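Local coordinates for genome polyprotein (Rhinovirus C, PDB 6KU8), which is the 3C cysteine protease that probably cleaves the viral polyprotein during maturation, here bound to the inhibitor rupintrivir, at residues Glu95-Trp100 with Val122-Glu127. Sequence-based numbering, arbitrary orientation.
Sequences EHQREW and VIPYGE
W100 and V122 pair backbone to backbone as an antiparallel hydrogen-bonded couple. W100 N donates to V122 O at 2.8 Å, and V122 N returns a bond to W100 O at 2.7 Å, with N-H...O angles of 164° and 169°. Both donors lie in the plane of the carbonyl they approach. V122 O takes a further, weaker contact from E99, whose CA stands 3.2 Å away in a CA-H...O arrangement. The W100 and V122 side chains leave on the same face of the sheet, meeting at their CB atoms (4.4 Å), while the indole packs on P94, N159 and V161.

One residue further along, the contact passes to side chains. E99 and I123 run alongside one another with their tips heading the same way: CG of E99 is anti to the backbone N (chi1 170°) and the chain beyond it is extended, which carries OE1 to 4.0 Å from CG2 of I123. The ethyl arm of I123 leads off from this contact.

P124 has no N-H to continue the pairing; its ring instead packs against the R98 carbonyl where the chains diverge. CD of P124 rests 3.5 Å from R98 O, with CG of the same ring almost as near, and CB of P124 meets NE2 of Q97 at 3.6 Å. The Q97 side chain and the proline ring pass one another, headed opposite ways, and Q97 also reaches L139 and R137.

On its other edge strand 115-130 bonds to strand 138-141, through I123 with K140 and through the classic beta bulge of Y125 and G126 opposite L138. The linker after strand 75-80 thus enters strand 100-107 as an antiparallel neighbour of strand 115-130, in the C-terminal beta-barrel of the chymotrypsin-like 3C protease fold.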
ATOM      1  N   GLU A  95      -0.886   4.549 -14.790  1.00 22.67           N
ATOM      2  CA  GLU A  95       0.415   5.038 -15.230  1.00 26.74           C
ATOM      3  C   GLU A  95       0.763   6.408 -14.662  1.00 25.14           C
ATOM      4  O   GLU A  95       1.949   6.722 -14.516  1.00 25.29           O
ATOM      5  CB  GLU A  95       0.479   5.073 -16.763  1.00 28.60           C
ATOM      6  CG  GLU A  95       0.683   3.681 -17.355  1.00 31.25           C
ATOM      7  CD  GLU A  95       0.948   3.704 -18.841  1.00 44.36           C
ATOM      8  OE1 GLU A  95       0.167   4.337 -19.584  1.00 43.96           O
ATOM      9  OE2 GLU A  95       1.943   3.086 -19.262  1.00 48.35           O
ATOM     10  N   HIS A  96      -0.232   7.228 -14.327  1.00 25.57           N
ATOM     11  CA  HIS A  96       0.021   8.560 -13.803  1.00 26.11           C
ATOM     12  C   HIS A  96      -0.907   8.833 -12.628  1.00 24.56           C
ATOM     13  O   HIS A  96      -1.878   8.110 -12.384  1.00 27.00           O
ATOM     14  CB  HIS A  96      -0.162   9.641 -14.887  1.00 32.14           C
ATOM     15  CG  HIS A  96       0.757   9.484 -16.059  1.00 33.67           C
ATOM     16  ND1 HIS A  96       2.101   9.790 -15.998  1.00 35.77           N
ATOM     17  CD2 HIS A  96       0.526   9.054 -17.323  1.00 34.62           C
ATOM     18  CE1 HIS A  96       2.659   9.556 -17.174  1.00 34.94           C
ATOM     19  NE2 HIS A  96       1.726   9.105 -17.994  1.00 38.55           N
ATOM     20  N   GLN A  97      -0.605   9.905 -11.904  1.00 23.88           N
ATOM     21  CA  GLN A  97      -1.516  10.382 -10.877  1.00 29.18           C
ATOM     22  C   GLN A  97      -2.760  10.964 -11.527  1.00 26.94           C
ATOM     23  O   GLN A  97      -2.664  11.693 -12.516  1.00 27.60           O
ATOM     24  CB  GLN A  97      -0.828  11.430 -10.013  1.00 29.31           C
ATOM     25  CG  GLN A  97       0.234  10.867  -9.100  1.00 28.80           C
ATOM     26  CD  GLN A  97       0.849  11.946  -8.238  1.00 31.76           C
ATOM     27  OE1 GLN A  97       2.016  12.311  -8.416  1.00 33.74           O
ATOM     28  NE2 GLN A  97       0.057  12.481  -7.311  1.00 28.89           N
ATOM     29  N   ARG A  98      -3.928  10.625 -10.981  1.00 27.82           N
ATOM     30  CA  ARG A  98      -5.201  11.111 -11.496  1.00 28.81           C
ATOM     31  C   ARG A  98      -6.210  11.132 -10.350  1.00 28.21           C
ATOM     32  O   ARG A  98      -6.020  10.489  -9.318  1.00 21.28           O
ATOM     33  CB  ARG A  98      -5.704  10.252 -12.684  1.00 34.67           C
ATOM     34  CG  ARG A  98      -4.806   9.056 -13.096  1.00 38.65           C
ATOM     35  CD  ARG A  98      -4.479   8.926 -14.639  1.00 67.35           C
ATOM     36  NE  ARG A  98      -5.159   7.795 -15.306  1.00 65.56           N
ATOM     37  CZ  ARG A  98      -4.587   6.712 -15.866  1.00 47.84           C
ATOM     38  NH1 ARG A  98      -3.267   6.531 -15.896  1.00 28.81           N
ATOM     39  NH2 ARG A  98      -5.373   5.783 -16.417  1.00 44.96           N
ATOM     40  N   GLU A  99      -7.283  11.898 -10.530  1.00 27.10           N
ATOM     41  CA  GLU A  99      -8.405  11.842  -9.597  1.00 27.78           C
ATOM     42  C   GLU A  99      -9.273  10.613  -9.874  1.00 26.10           C
ATOM     43  O   GLU A  99      -9.512  10.251 -11.028  1.00 28.87           O
ATOM     44  CB  GLU A  99      -9.235  13.127  -9.698  1.00 27.45           C
ATOM     45  CG  GLU A  99     -10.563  13.087  -8.948  1.00 31.36           C
ATOM     46  CD  GLU A  99     -11.271  14.429  -8.950  1.00 33.35           C
ATOM     47  OE1 GLU A  99     -10.579  15.459  -9.084  1.00 37.30           O
ATOM     48  OE2 GLU A  99     -12.515  14.449  -8.819  1.00 39.04           O
ATOM     49  N   TRP A 100      -9.745   9.965  -8.809  1.00 25.56           N
ATOM     50  CA  TRP A 100     -10.576   8.767  -8.908  1.00 23.67           C
ATOM     51  C   TRP A 100     -11.821   8.957  -8.065  1.00 27.72           C
ATOM     52  O   TRP A 100     -11.748   9.510  -6.962  1.00 27.03           O
ATOM     53  CB  TRP A 100      -9.836   7.497  -8.438  1.00 21.49           C
ATOM     54  CG  TRP A 100      -8.615   7.248  -9.239  1.00 22.43           C
ATOM     55  CD1 TRP A 100      -7.380   7.766  -9.019  1.00 23.78           C
ATOM     56  CD2 TRP A 100      -8.516   6.450 -10.428  1.00 20.78           C
ATOM     57  NE1 TRP A 100      -6.505   7.346 -10.003  1.00 23.18           N
ATOM     58  CE2 TRP A 100      -7.184   6.536 -10.879  1.00 25.49           C
ATOM     59  CE3 TRP A 100      -9.433   5.685 -11.163  1.00 19.02           C
ATOM     60  CZ2 TRP A 100      -6.733   5.869 -12.023  1.00 26.11           C
ATOM     61  CZ3 TRP A 100      -8.987   5.020 -12.297  1.00 19.77           C
ATOM     62  CH2 TRP A 100      -7.650   5.125 -12.720  1.00 22.48           C
ATOM     63  N   VAL A 122     -10.655  10.350  -4.605  1.00 20.82           N
ATOM     64  CA  VAL A 122      -9.238  10.369  -4.299  1.00 20.71           C
ATOM     65  C   VAL A 122      -8.595  11.360  -5.262  1.00 20.46           C
ATOM     66  O   VAL A 122      -8.751  11.228  -6.482  1.00 24.77           O
ATOM     67  CB  VAL A 122      -8.625   8.963  -4.432  1.00 20.59           C
ATOM     68  CG1 VAL A 122      -7.111   9.012  -4.355  1.00 19.24           C
ATOM     69  CG2 VAL A 122      -9.241   7.984  -3.407  1.00 20.55           C
ATOM     70  N   ILE A 123      -7.874  12.339  -4.725  1.00 23.88           N
ATOM     71  CA  ILE A 123      -7.313  13.405  -5.553  1.00 23.67           C
ATOM     72  C   ILE A 123      -5.803  13.490  -5.380  1.00 21.83           C
ATOM     73  O   ILE A 123      -5.298  13.396  -4.249  1.00 22.05           O
ATOM     74  CB  ILE A 123      -7.952  14.770  -5.232  1.00 23.72           C
ATOM     75  CG1 ILE A 123      -7.485  15.251  -3.856  1.00 29.22           C
ATOM     76  CG2 ILE A 123      -9.471  14.692  -5.325  1.00 29.39           C
ATOM     77  CD1 ILE A 123      -8.007  16.618  -3.439  1.00 31.52           C
ATOM     78  N   PRO A 124      -5.043  13.703  -6.456  1.00 23.80           N
ATOM     79  CA  PRO A 124      -3.610  13.951  -6.291  1.00 22.96           C
ATOM     80  C   PRO A 124      -3.411  15.176  -5.419  1.00 25.85           C
ATOM     81  O   PRO A 124      -4.075  16.199  -5.593  1.00 23.06           O
ATOM     82  CB  PRO A 124      -3.111  14.175  -7.726  1.00 24.38           C
ATOM     83  CG  PRO A 124      -4.088  13.394  -8.570  1.00 24.93           C
ATOM     84  CD  PRO A 124      -5.426  13.636  -7.878  1.00 26.36           C
ATOM     85  N   TYR A 125      -2.516  15.054  -4.452  1.00 24.39           N
ATOM     86  CA  TYR A 125      -2.378  16.093  -3.450  1.00 24.97           C
ATOM     87  C   TYR A 125      -0.953  16.584  -3.269  1.00 24.72           C
ATOM     88  O   TYR A 125      -0.755  17.631  -2.644  1.00 29.96           O
ATOM     89  CB  TYR A 125      -2.939  15.598  -2.106  1.00 26.23           C
ATOM     90  CG  TYR A 125      -3.156  16.703  -1.087  1.00 26.76           C
ATOM     91  CD1 TYR A 125      -4.198  17.614  -1.226  1.00 26.17           C
ATOM     92  CD2 TYR A 125      -2.325  16.820   0.019  1.00 25.94           C
ATOM     93  CE1 TYR A 125      -4.400  18.628  -0.280  1.00 23.70           C
ATOM     94  CE2 TYR A 125      -2.511  17.821   0.960  1.00 22.14           C
ATOM     95  CZ  TYR A 125      -3.544  18.722   0.805  1.00 27.73           C
ATOM     96  OH  TYR A 125      -3.713  19.707   1.754  1.00 24.87           O
ATOM     97  N   GLY A 126       0.040  15.891  -3.800  1.00 27.06           N
ATOM     98  CA  GLY A 126       1.389  16.400  -3.738  1.00 26.06           C
ATOM     99  C   GLY A 126       2.157  15.928  -2.526  1.00 29.82           C
ATOM    100  O   GLY A 126       2.002  14.786  -2.075  1.00 28.92           O
ATOM    101  N   GLU A 127       2.984  16.817  -1.990  1.00 23.84           N
ATOM    102  CA  GLU A 127       3.908  16.507  -0.912  1.00 28.50           C
ATOM    103  C   GLU A 127       3.362  17.001   0.423  1.00 29.39           C
ATOM    104  O   GLU A 127       2.845  18.115   0.529  1.00 29.66           O
ATOM    105  CB  GLU A 127       5.272  17.135  -1.198  1.00 27.13           C
ATOM    106  CG  GLU A 127       6.343  16.850  -0.164  1.00 34.61           C
ATOM    107  CD  GLU A 127       7.729  17.284  -0.633  1.00 37.41           C
ATOM    108  OE1 GLU A 127       7.975  17.265  -1.859  1.00 42.23           O
ATOM    109  OE2 GLU A 127       8.565  17.639   0.222  1.00 40.35           O
TER